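Local structure of hypothetical protein (Anabaena variabilis, 2OBN) at residues V40-R43 with N44-G47; L114-P118 with D119-L123; S170-L173 with H174-A177. The protein is of unknown function but combines a Rossmann-like domain with a P-loop domain, a make-up consistent with binding nucleotides. The protein carries 2 engineered substitutions. All coordinates share one frame; numbering follows the deposited sequence.

All three contacts are local, between residues close in sequence: a turn after a strand, the start of a short helix, and successive turns of a long helix. Contacts 1 and 2 belong to the Rossmann-like half, their centres 26 Å apart: contact 1 leaves the end of strand 37-41, while contact 2 packs against strand 130-132. Contact 3 is in the P-loop half, on helix 166-179, its centre 32 Å from that of contact 1 and 39 Å from that of contact 2. None touches another. No active site is established; by topology, the loop after the second Rossmann strand (contact 1) and the helix after the P-loop (contact 3) often adjoin nucleotides in relatives.

Contact 1: V40-R43 with N44-G47; sequences VIDR and NCAG
Asp42 turns CG away from its own backbone N (chi1 -176°), with OD1 almost eclipsing CA (chi2 6°), which lays OD1 beside the backbone of Asn44 and OD2 beside Cys45. Asn44 N donates to Asp42 OD1 at 3.2 Å, reaching it from above the carboxylate plane: an Asx turn. Inside the same loop Cys45 N donates to Asp42 O at 3.0 Å, closing a type I beta turn with Arg43 and Asn44 at its corners. That donor, too, stands well above the carbonyl plane. The turn follows strand 37-41, the second strand in sequence of the Rossmann-like sheet, where many dinucleotide-binding relatives place an acidic residue that holds a ribose. In this model the carboxylate also takes bonds from the loop after strand 10-13: Glu16 N donates to OD1, and Thr18 OG1 is hydrogen-bonded to OD2. Cys45 SG lies 3.3 Å from Asp42 OD2. On the more exposed side Arg43 and Asn44 run alongside each other, the methylene CG of Arg43 3.7 Å from Asn44 OD1, with guanidinium and amide turned 78° apart. Arg43 stretches out from CG to NE, and its NH2 makes a long, weak ion pair with Asp91.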
ATOM      1  N   VAL B  40      23.381  -5.454  25.024  1.00 36.70           N
ATOM      2  CA  VAL B  40      23.097  -4.409  24.055  1.00 36.19           C
ATOM      3  C   VAL B  40      24.461  -4.118  23.435  1.00 36.53           C
ATOM      4  O   VAL B  40      25.429  -3.841  24.150  1.00 35.68           O
ATOM      5  CB  VAL B  40      22.541  -3.142  24.713  1.00 37.18           C
ATOM      6  CG1 VAL B  40      22.598  -1.951  23.745  1.00 37.10           C
ATOM      7  CG2 VAL B  40      21.114  -3.371  25.201  1.00 37.62           C
ATOM      8  N   ILE B  41      24.538  -4.197  22.111  1.00 37.05           N
ATOM      9  CA  ILE B  41      25.795  -4.009  21.403  1.00 36.74           C
ATOM     10  C   ILE B  41      25.829  -2.629  20.767  1.00 36.98           C
ATOM     11  O   ILE B  41      25.108  -2.366  19.803  1.00 35.67           O
ATOM     12  CB  ILE B  41      25.985  -5.115  20.341  1.00 36.89           C
ATOM     13  CG1 ILE B  41      26.055  -6.485  21.024  1.00 39.76           C
ATOM     14  CG2 ILE B  41      27.263  -4.887  19.526  1.00 37.46           C
ATOM     15  CD1 ILE B  41      25.794  -7.649  20.080  1.00 41.77           C
ATOM     16  N   ASP B  42      26.661  -1.752  21.326  1.00 38.06           N
ATOM     17  CA  ASP B  42      26.837  -0.398  20.798  1.00 38.31           C
ATOM     18  C   ASP B  42      28.215   0.135  21.214  1.00 38.52           C
ATOM     19  O   ASP B  42      28.444   0.436  22.384  1.00 38.30           O
ATOM     20  CB  ASP B  42      25.714   0.522  21.293  1.00 38.55           C
ATOM     21  CG  ASP B  42      25.791   1.930  20.707  1.00 38.56           C
ATOM     22  OD1 ASP B  42      26.640   2.195  19.833  1.00 40.43           O
ATOM     23  OD2 ASP B  42      24.977   2.783  21.118  1.00 40.02           O
ATOM     24  N   ARG B  43      29.114   0.236  20.233  1.00 38.25           N
ATOM     25  CA  ARG B  43      30.490   0.720  20.423  1.00 39.24           C
ATOM     26  C   ARG B  43      30.598   2.151  20.972  1.00 38.59           C
ATOM     27  O   ARG B  43      31.585   2.494  21.605  1.00 36.81           O
ATOM     28  CB  ARG B  43      31.286   0.594  19.117  1.00 38.73           C
ATOM     29  CG  ARG B  43      30.680   1.310  17.925  1.00 40.30           C
ATOM     30  CD  ARG B  43      31.552   1.168  16.689  1.00 41.14           C
ATOM     31  NE  ARG B  43      30.879   1.775  15.541  1.00 45.58           N
ATOM     32  CZ  ARG B  43      30.142   1.138  14.626  1.00 44.84           C
ATOM     33  NH1 ARG B  43      29.976  -0.190  14.638  1.00 44.96           N
ATOM     34  NH2 ARG B  43      29.588   1.852  13.655  1.00 43.67           N
ATOM     35  N   ASN B  44      29.590   2.977  20.704  1.00 39.44           N
ATOM     36  CA  ASN B  44      29.522   4.329  21.228  1.00 40.20           C
ATOM     37  C   ASN B  44      29.118   4.405  22.713  1.00 40.85           C
ATOM     38  O   ASN B  44      29.340   5.425  23.358  1.00 42.04           O
ATOM     39  CB  ASN B  44      28.500   5.148  20.422  1.00 40.70           C
ATOM     40  CG  ASN B  44      28.927   5.392  18.987  1.00 41.70           C
ATOM     41  OD1 ASN B  44      29.911   4.836  18.514  1.00 46.35           O
ATOM     42  ND2 ASN B  44      28.186   6.247  18.292  1.00 40.49           N
ATOM     43  N   CYS B  45      28.526   3.339  23.249  1.00 41.73           N
ATOM     44  CA  CYS B  45      28.003   3.331  24.622  1.00 43.57           C
ATOM     45  C   CYS B  45      28.529   2.220  25.544  1.00 42.67           C
ATOM     46  O   CYS B  45      27.998   2.019  26.636  1.00 43.81           O
ATOM     47  CB  CYS B  45      26.469   3.233  24.546  1.00 43.68           C
ATOM     48  SG  CYS B  45      25.720   4.656  23.736  1.00 49.57           S
ATOM     49  N   ALA B  46      29.576   1.524  25.129  1.00 41.82           N
ATOM     50  CA  ALA B  46      30.104   0.410  25.911  1.00 41.87           C
ATOM     51  C   ALA B  46      30.404   0.796  27.364  1.00 41.20           C
ATOM     52  O   ALA B  46      31.079   1.789  27.626  1.00 41.52           O
ATOM     53  CB  ALA B  46      31.350  -0.165  25.234  1.00 41.88           C
ATOM     54  N   GLY B  47      29.875   0.012  28.300  1.00 40.75           N
ATOM     55  CA  GLY B  47      30.071   0.253  29.729  1.00 40.03           C
ATOM     56  C   GLY B  47      29.142   1.276  30.383  1.00 40.43           C
ATOM     57  O   GLY B  47      29.189   1.455  31.599  1.00 39.96           O
TER

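Contact 2: L114-P118 with D119-L123; sequences LANIP and DLNAL
Leu114 meets Leu120 where a type I beta turn, Leu114 to Ile117, runs straight into the short helix that starts at Pro118 in the Rossmann-like domain. The CB of Leu114 lies 4.0 Å from Leu120 CD1, and the same methyl rests 3.8 Å from the carbonyl oxygen Leu114 O. Both leucines also press on Ile130 of strand 130-132. Asp132, at the end of that strand, ties down the start of the turn: its two carboxylate oxygens accept from the backbone N of Leu114 and of Ala115. At Ala115 the carbonyl oxygen faces the side chain of Asn121, Ala115 O lying 3.4 Å from Asn121 CG. Ile117 is the N-cap, and it is its backbone that grips the helix: Ile117 O accepts from Leu120 N and from Asn121 N, both at 2.9 Å. The two donors differ in approach, Asn121 N coming nearly along the C=O axis (C=O...N 161°) and Leu120 N from above the carbonyl plane. With CG2 opposite its backbone N, Ile117 sets that methyl 4.3 Å from Leu120 CG and 4.0 Å from Asp119 OD1, while the side chain as a whole also touches Trp93 of helix 92-101. Pro118 opens the helix proper. Pro118 O takes the N-H of Ala122 at 3.0 Å, and the CB of Ala122 packs 3.4 Å from that same oxygen, Pro118 O.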
ATOM      1  N   LEU B 114      17.900 -11.546   4.631  1.00 38.00           N
ATOM      2  CA  LEU B 114      19.212 -12.121   4.891  1.00 38.25           C
ATOM      3  C   LEU B 114      19.284 -13.661   4.962  1.00 38.85           C
ATOM      4  O   LEU B 114      20.382 -14.218   5.031  1.00 38.64           O
ATOM      5  CB  LEU B 114      19.739 -11.542   6.202  1.00 37.02           C
ATOM      6  CG  LEU B 114      20.000 -10.035   6.242  1.00 39.35           C
ATOM      7  CD1 LEU B 114      20.452  -9.622   7.643  1.00 40.19           C
ATOM      8  CD2 LEU B 114      21.026  -9.607   5.214  1.00 39.83           C
ATOM      9  N   ALA B 115      18.134 -14.333   4.939  1.00 39.32           N
ATOM     10  CA  ALA B 115      18.067 -15.796   5.066  1.00 39.65           C
ATOM     11  C   ALA B 115      18.639 -16.584   3.888  1.00 40.63           C
ATOM     12  O   ALA B 115      19.034 -17.729   4.064  1.00 40.62           O
ATOM     13  CB  ALA B 115      16.631 -16.240   5.324  1.00 39.12           C
ATOM     14  N   ASN B 116      18.666 -15.986   2.699  1.00 41.98           N
ATOM     15  CA  ASN B 116      19.180 -16.666   1.507  1.00 43.11           C
ATOM     16  C   ASN B 116      20.436 -16.033   0.914  1.00 43.52           C
ATOM     17  O   ASN B 116      20.637 -16.059  -0.301  1.00 45.38           O
ATOM     18  CB  ASN B 116      18.071 -16.783   0.458  1.00 43.24           C
ATOM     19  CG  ASN B 116      16.943 -17.682   0.918  1.00 46.01           C
ATOM     20  OD1 ASN B 116      15.832 -17.218   1.185  1.00 51.68           O
ATOM     21  ND2 ASN B 116      17.236 -18.970   1.063  1.00 47.28           N
ATOM     22  N   ILE B 117      21.278 -15.468   1.771  1.00 42.96           N
ATOM     23  CA  ILE B 117      22.553 -14.921   1.335  1.00 43.09           C
ATOM     24  C   ILE B 117      23.589 -16.020   1.595  1.00 43.13           C
ATOM     25  O   ILE B 117      23.805 -16.387   2.746  1.00 42.81           O
ATOM     26  CB  ILE B 117      22.887 -13.608   2.059  1.00 43.25           C
ATOM     27  CG1 ILE B 117      21.869 -12.547   1.615  1.00 44.21           C
ATOM     28  CG2 ILE B 117      24.356 -13.188   1.775  1.00 42.00           C
ATOM     29  CD1 ILE B 117      22.112 -11.172   2.125  1.00 46.12           C
ATOM     30  N   PRO B 118      24.211 -16.562   0.524  1.00 43.66           N
ATOM     31  CA  PRO B 118      25.179 -17.661   0.668  1.00 43.03           C
ATOM     32  C   PRO B 118      26.261 -17.439   1.713  1.00 43.54           C
ATOM     33  O   PRO B 118      26.612 -18.366   2.435  1.00 43.65           O
ATOM     34  CB  PRO B 118      25.825 -17.741  -0.714  1.00 42.83           C
ATOM     35  CG  PRO B 118      24.819 -17.212  -1.639  1.00 43.07           C
ATOM     36  CD  PRO B 118      24.043 -16.170  -0.891  1.00 42.82           C
ATOM     37  N   ASP B 119      26.762 -16.212   1.800  1.00 44.69           N
ATOM     38  CA  ASP B 119      27.839 -15.867   2.733  1.00 45.16           C
ATOM     39  C   ASP B 119      27.413 -16.006   4.189  1.00 45.08           C
ATOM     40  O   ASP B 119      28.263 -16.183   5.065  1.00 45.36           O
ATOM     41  CB  ASP B 119      28.345 -14.439   2.486  1.00 45.98           C
ATOM     42  CG  ASP B 119      28.686 -14.173   1.020  1.00 49.33           C
ATOM     43  OD1 ASP B 119      27.807 -14.379   0.146  1.00 48.26           O
ATOM     44  OD2 ASP B 119      29.821 -13.724   0.750  1.00 54.01           O
ATOM     45  N   LEU B 120      26.106 -15.893   4.442  1.00 44.76           N
ATOM     46  CA  LEU B 120      25.537 -16.068   5.778  1.00 44.17           C
ATOM     47  C   LEU B 120      25.072 -17.513   5.969  1.00 44.23           C
ATOM     48  O   LEU B 120      25.375 -18.112   6.997  1.00 44.85           O
ATOM     49  CB  LEU B 120      24.398 -15.075   6.035  1.00 44.65           C
ATOM     50  CG  LEU B 120      24.772 -13.585   6.010  1.00 43.64           C
ATOM     51  CD1 LEU B 120      23.564 -12.755   6.406  1.00 43.42           C
ATOM     52  CD2 LEU B 120      25.958 -13.267   6.935  1.00 44.76           C
ATOM     53  N   ASN B 121      24.367 -18.082   4.989  1.00 43.50           N
ATOM     54  CA  ASN B 121      23.956 -19.501   5.071  1.00 43.74           C
ATOM     55  C   ASN B 121      25.074 -20.474   5.359  1.00 42.16           C
ATOM     56  O   ASN B 121      24.851 -21.469   6.041  1.00 42.70           O
ATOM     57  CB  ASN B 121      23.264 -19.980   3.786  1.00 43.55           C
ATOM     58  CG  ASN B 121      21.797 -19.663   3.771  1.00 49.20           C
ATOM     59  OD1 ASN B 121      21.148 -19.614   4.825  1.00 55.07           O
ATOM     60  ND2 ASN B 121      21.247 -19.463   2.577  1.00 50.92           N
ATOM     61  N   ALA B 122      26.258 -20.203   4.813  1.00 41.26           N
ATOM     62  CA  ALA B 122      27.421 -21.068   4.998  1.00 40.59           C
ATOM     63  C   ALA B 122      27.883 -21.105   6.453  1.00 40.47           C
ATOM     64  O   ALA B 122      28.355 -22.139   6.928  1.00 40.73           O
ATOM     65  CB  ALA B 122      28.556 -20.613   4.098  1.00 40.14           C
ATOM     66  N   LEU B 123      27.719 -19.984   7.153  1.00 40.07           N
ATOM     67  CA  LEU B 123      28.126 -19.856   8.549  1.00 40.23           C
ATOM     68  C   LEU B 123      27.043 -20.269   9.545  1.00 40.35           C
ATOM     69  O   LEU B 123      27.328 -20.418  10.728  1.00 39.00           O
ATOM     70  CB  LEU B 123      28.530 -18.411   8.829  1.00 40.08           C
ATOM     71  CG  LEU B 123      29.543 -17.785   7.867  1.00 40.71           C
ATOM     72  CD1 LEU B 123      29.885 -16.379   8.339  1.00 41.47           C
ATOM     73  CD2 LEU B 123      30.802 -18.628   7.731  1.00 41.97           C
TER

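Contact 3: S170-L173 with H174-A177; sequences SLEL and HWAA
Leu171 O receives the N-H of Trp175 at 2.9 Å, nearly straight (160°), and the indole of that same Trp175 spreads over it. The oxygen stands 3.2 Å above the ring plane, displaced toward the rim. Trp175 CG is anti to its carbonyl carbon (chi1 -62°), which lays the indole back along the helix against the preceding turn. On the same face Leu171 CB makes a CH-pi contact, 4.0 Å from the centroid of the six-membered ring, and the Leu171 methyls reach the rim at CH2 and CZ2. Glu172 comes in at the edge instead: its chain bends at chi2 (-72°) to set OE1 in the ring plane, 3.5 Å from Trp175 CE3, with the carboxylate perpendicular to the indole. Beneath run regular alpha-helical bonds, among them Ala176 N to Glu172 O at 3.0 Å. This is helix 166-179, beginning at Lys166, consistent with the helix that follows the P-loop in this family. Hydrogen bonds tie it to neighbouring strands, Ser170 OG with Thr157 OG1 and His174 ND1 with Ser184 OG, while Leu173 and Ala177 lean on helix 340-347. If ionised, as is likely, the carboxylate meets the hydrogen-bearing edge of the indole and the aliphatic CB its pi face, which probably favours this ring orientation; Leu171 O lies over the face mainly because helix and rotamer put it there.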
ATOM      1  N   SER B 170      -1.280   1.832  21.640  1.00 39.39           N
ATOM      2  CA  SER B 170      -2.063   0.605  21.452  1.00 38.75           C
ATOM      3  C   SER B 170      -1.770  -0.369  22.578  1.00 38.25           C
ATOM      4  O   SER B 170      -2.673  -1.009  23.084  1.00 37.93           O
ATOM      5  CB  SER B 170      -1.753  -0.066  20.105  1.00 39.94           C
ATOM      6  OG  SER B 170      -2.181   0.716  19.017  1.00 34.96           O
ATOM      7  N   LEU B 171      -0.499  -0.464  22.967  1.00 39.46           N
ATOM      8  CA  LEU B 171      -0.089  -1.350  24.047  1.00 38.29           C
ATOM      9  C   LEU B 171      -0.643  -0.897  25.399  1.00 38.85           C
ATOM     10  O   LEU B 171      -1.196  -1.705  26.141  1.00 39.74           O
ATOM     11  CB  LEU B 171       1.441  -1.443  24.124  1.00 39.34           C
ATOM     12  CG  LEU B 171       2.186  -2.260  23.065  1.00 36.45           C
ATOM     13  CD1 LEU B 171       3.697  -2.058  23.214  1.00 36.89           C
ATOM     14  CD2 LEU B 171       1.822  -3.731  23.152  1.00 32.87           C
ATOM     15  N   GLU B 172      -0.480   0.379  25.724  1.00 37.44           N
ATOM     16  CA  GLU B 172      -1.019   0.909  26.977  1.00 38.17           C
ATOM     17  C   GLU B 172      -2.531   0.724  27.029  1.00 37.64           C
ATOM     18  O   GLU B 172      -3.059   0.389  28.082  1.00 37.42           O
ATOM     19  CB  GLU B 172      -0.674   2.395  27.167  1.00 38.16           C
ATOM     20  CG  GLU B 172       0.828   2.720  27.345  1.00 39.52           C
ATOM     21  CD  GLU B 172       1.414   2.290  28.689  1.00 41.55           C
ATOM     22  OE1 GLU B 172       0.688   1.681  29.493  1.00 44.76           O
ATOM     23  OE2 GLU B 172       2.615   2.563  28.937  1.00 41.14           O
ATOM     24  N   LEU B 173      -3.223   0.955  25.908  1.00 38.55           N
ATOM     25  CA  LEU B 173      -4.687   0.756  25.852  1.00 39.92           C
ATOM     26  C   LEU B 173      -5.065  -0.704  26.050  1.00 38.77           C
ATOM     27  O   LEU B 173      -6.085  -0.993  26.649  1.00 39.02           O
ATOM     28  CB  LEU B 173      -5.298   1.297  24.552  1.00 40.39           C
ATOM     29  CG  LEU B 173      -5.368   2.838  24.476  1.00 43.10           C
ATOM     30  CD1 LEU B 173      -5.548   3.328  23.057  1.00 47.50           C
ATOM     31  CD2 LEU B 173      -6.474   3.397  25.381  1.00 46.35           C
ATOM     32  N   HIS B 174      -4.222  -1.606  25.550  1.00 38.71           N
ATOM     33  CA  HIS B 174      -4.409  -3.043  25.719  1.00 37.93           C
ATOM     34  C   HIS B 174      -4.212  -3.473  27.178  1.00 36.93           C
ATOM     35  O   HIS B 174      -4.987  -4.290  27.716  1.00 35.05           O
ATOM     36  CB  HIS B 174      -3.462  -3.828  24.789  1.00 37.05           C
ATOM     37  CG  HIS B 174      -3.237  -5.246  25.215  1.00 40.65           C
ATOM     38  ND1 HIS B 174      -4.236  -6.201  25.207  1.00 35.15           N
ATOM     39  CD2 HIS B 174      -2.122  -5.870  25.671  1.00 42.16           C
ATOM     40  CE1 HIS B 174      -3.748  -7.345  25.653  1.00 38.04           C
ATOM     41  NE2 HIS B 174      -2.468  -7.173  25.939  1.00 40.56           N
ATOM     42  N   TRP B 175      -3.171  -2.947  27.815  1.00 37.39           N
ATOM     43  CA  TRP B 175      -2.915  -3.272  29.214  1.00 38.54           C
ATOM     44  C   TRP B 175      -4.015  -2.733  30.139  1.00 37.52           C
ATOM     45  O   TRP B 175      -4.367  -3.397  31.114  1.00 35.88           O
ATOM     46  CB  TRP B 175      -1.527  -2.813  29.649  1.00 40.29           C
ATOM     47  CG  TRP B 175      -0.435  -3.485  28.872  1.00 41.70           C
ATOM     48  CD1 TRP B 175      -0.400  -4.793  28.482  1.00 43.52           C
ATOM     49  CD2 TRP B 175       0.795  -2.909  28.443  1.00 40.24           C
ATOM     50  NE1 TRP B 175       0.752  -5.053  27.802  1.00 42.26           N
ATOM     51  CE2 TRP B 175       1.515  -3.922  27.773  1.00 39.90           C
ATOM     52  CE3 TRP B 175       1.363  -1.636  28.557  1.00 42.76           C
ATOM     53  CZ2 TRP B 175       2.769  -3.705  27.213  1.00 38.63           C
ATOM     54  CZ3 TRP B 175       2.610  -1.420  28.003  1.00 43.63           C
ATOM     55  CH2 TRP B 175       3.302  -2.453  27.341  1.00 41.26           C
ATOM     56  N   ALA B 176      -4.574  -1.567  29.810  1.00 36.37           N
ATOM     57  CA  ALA B 176      -5.661  -0.972  30.610  1.00 37.01           C
ATOM     58  C   ALA B 176      -6.940  -1.788  30.484  1.00 37.41           C
ATOM     59  O   ALA B 176      -7.621  -2.014  31.480  1.00 38.68           O
ATOM     60  CB  ALA B 176      -5.929   0.460  30.197  1.00 35.89           C
ATOM     61  N   ALA B 177      -7.273  -2.209  29.267  1.00 37.01           N
ATOM     62  CA  ALA B 177      -8.457  -3.057  29.057  1.00 38.35           C
ATOM     63  C   ALA B 177      -8.326  -4.399  29.783  1.00 38.30           C
ATOM     64  O   ALA B 177      -9.313  -4.919  30.317  1.00 38.31           O
ATOM     65  CB  ALA B 177      -8.686  -3.284  27.593  1.00 37.83           C
TER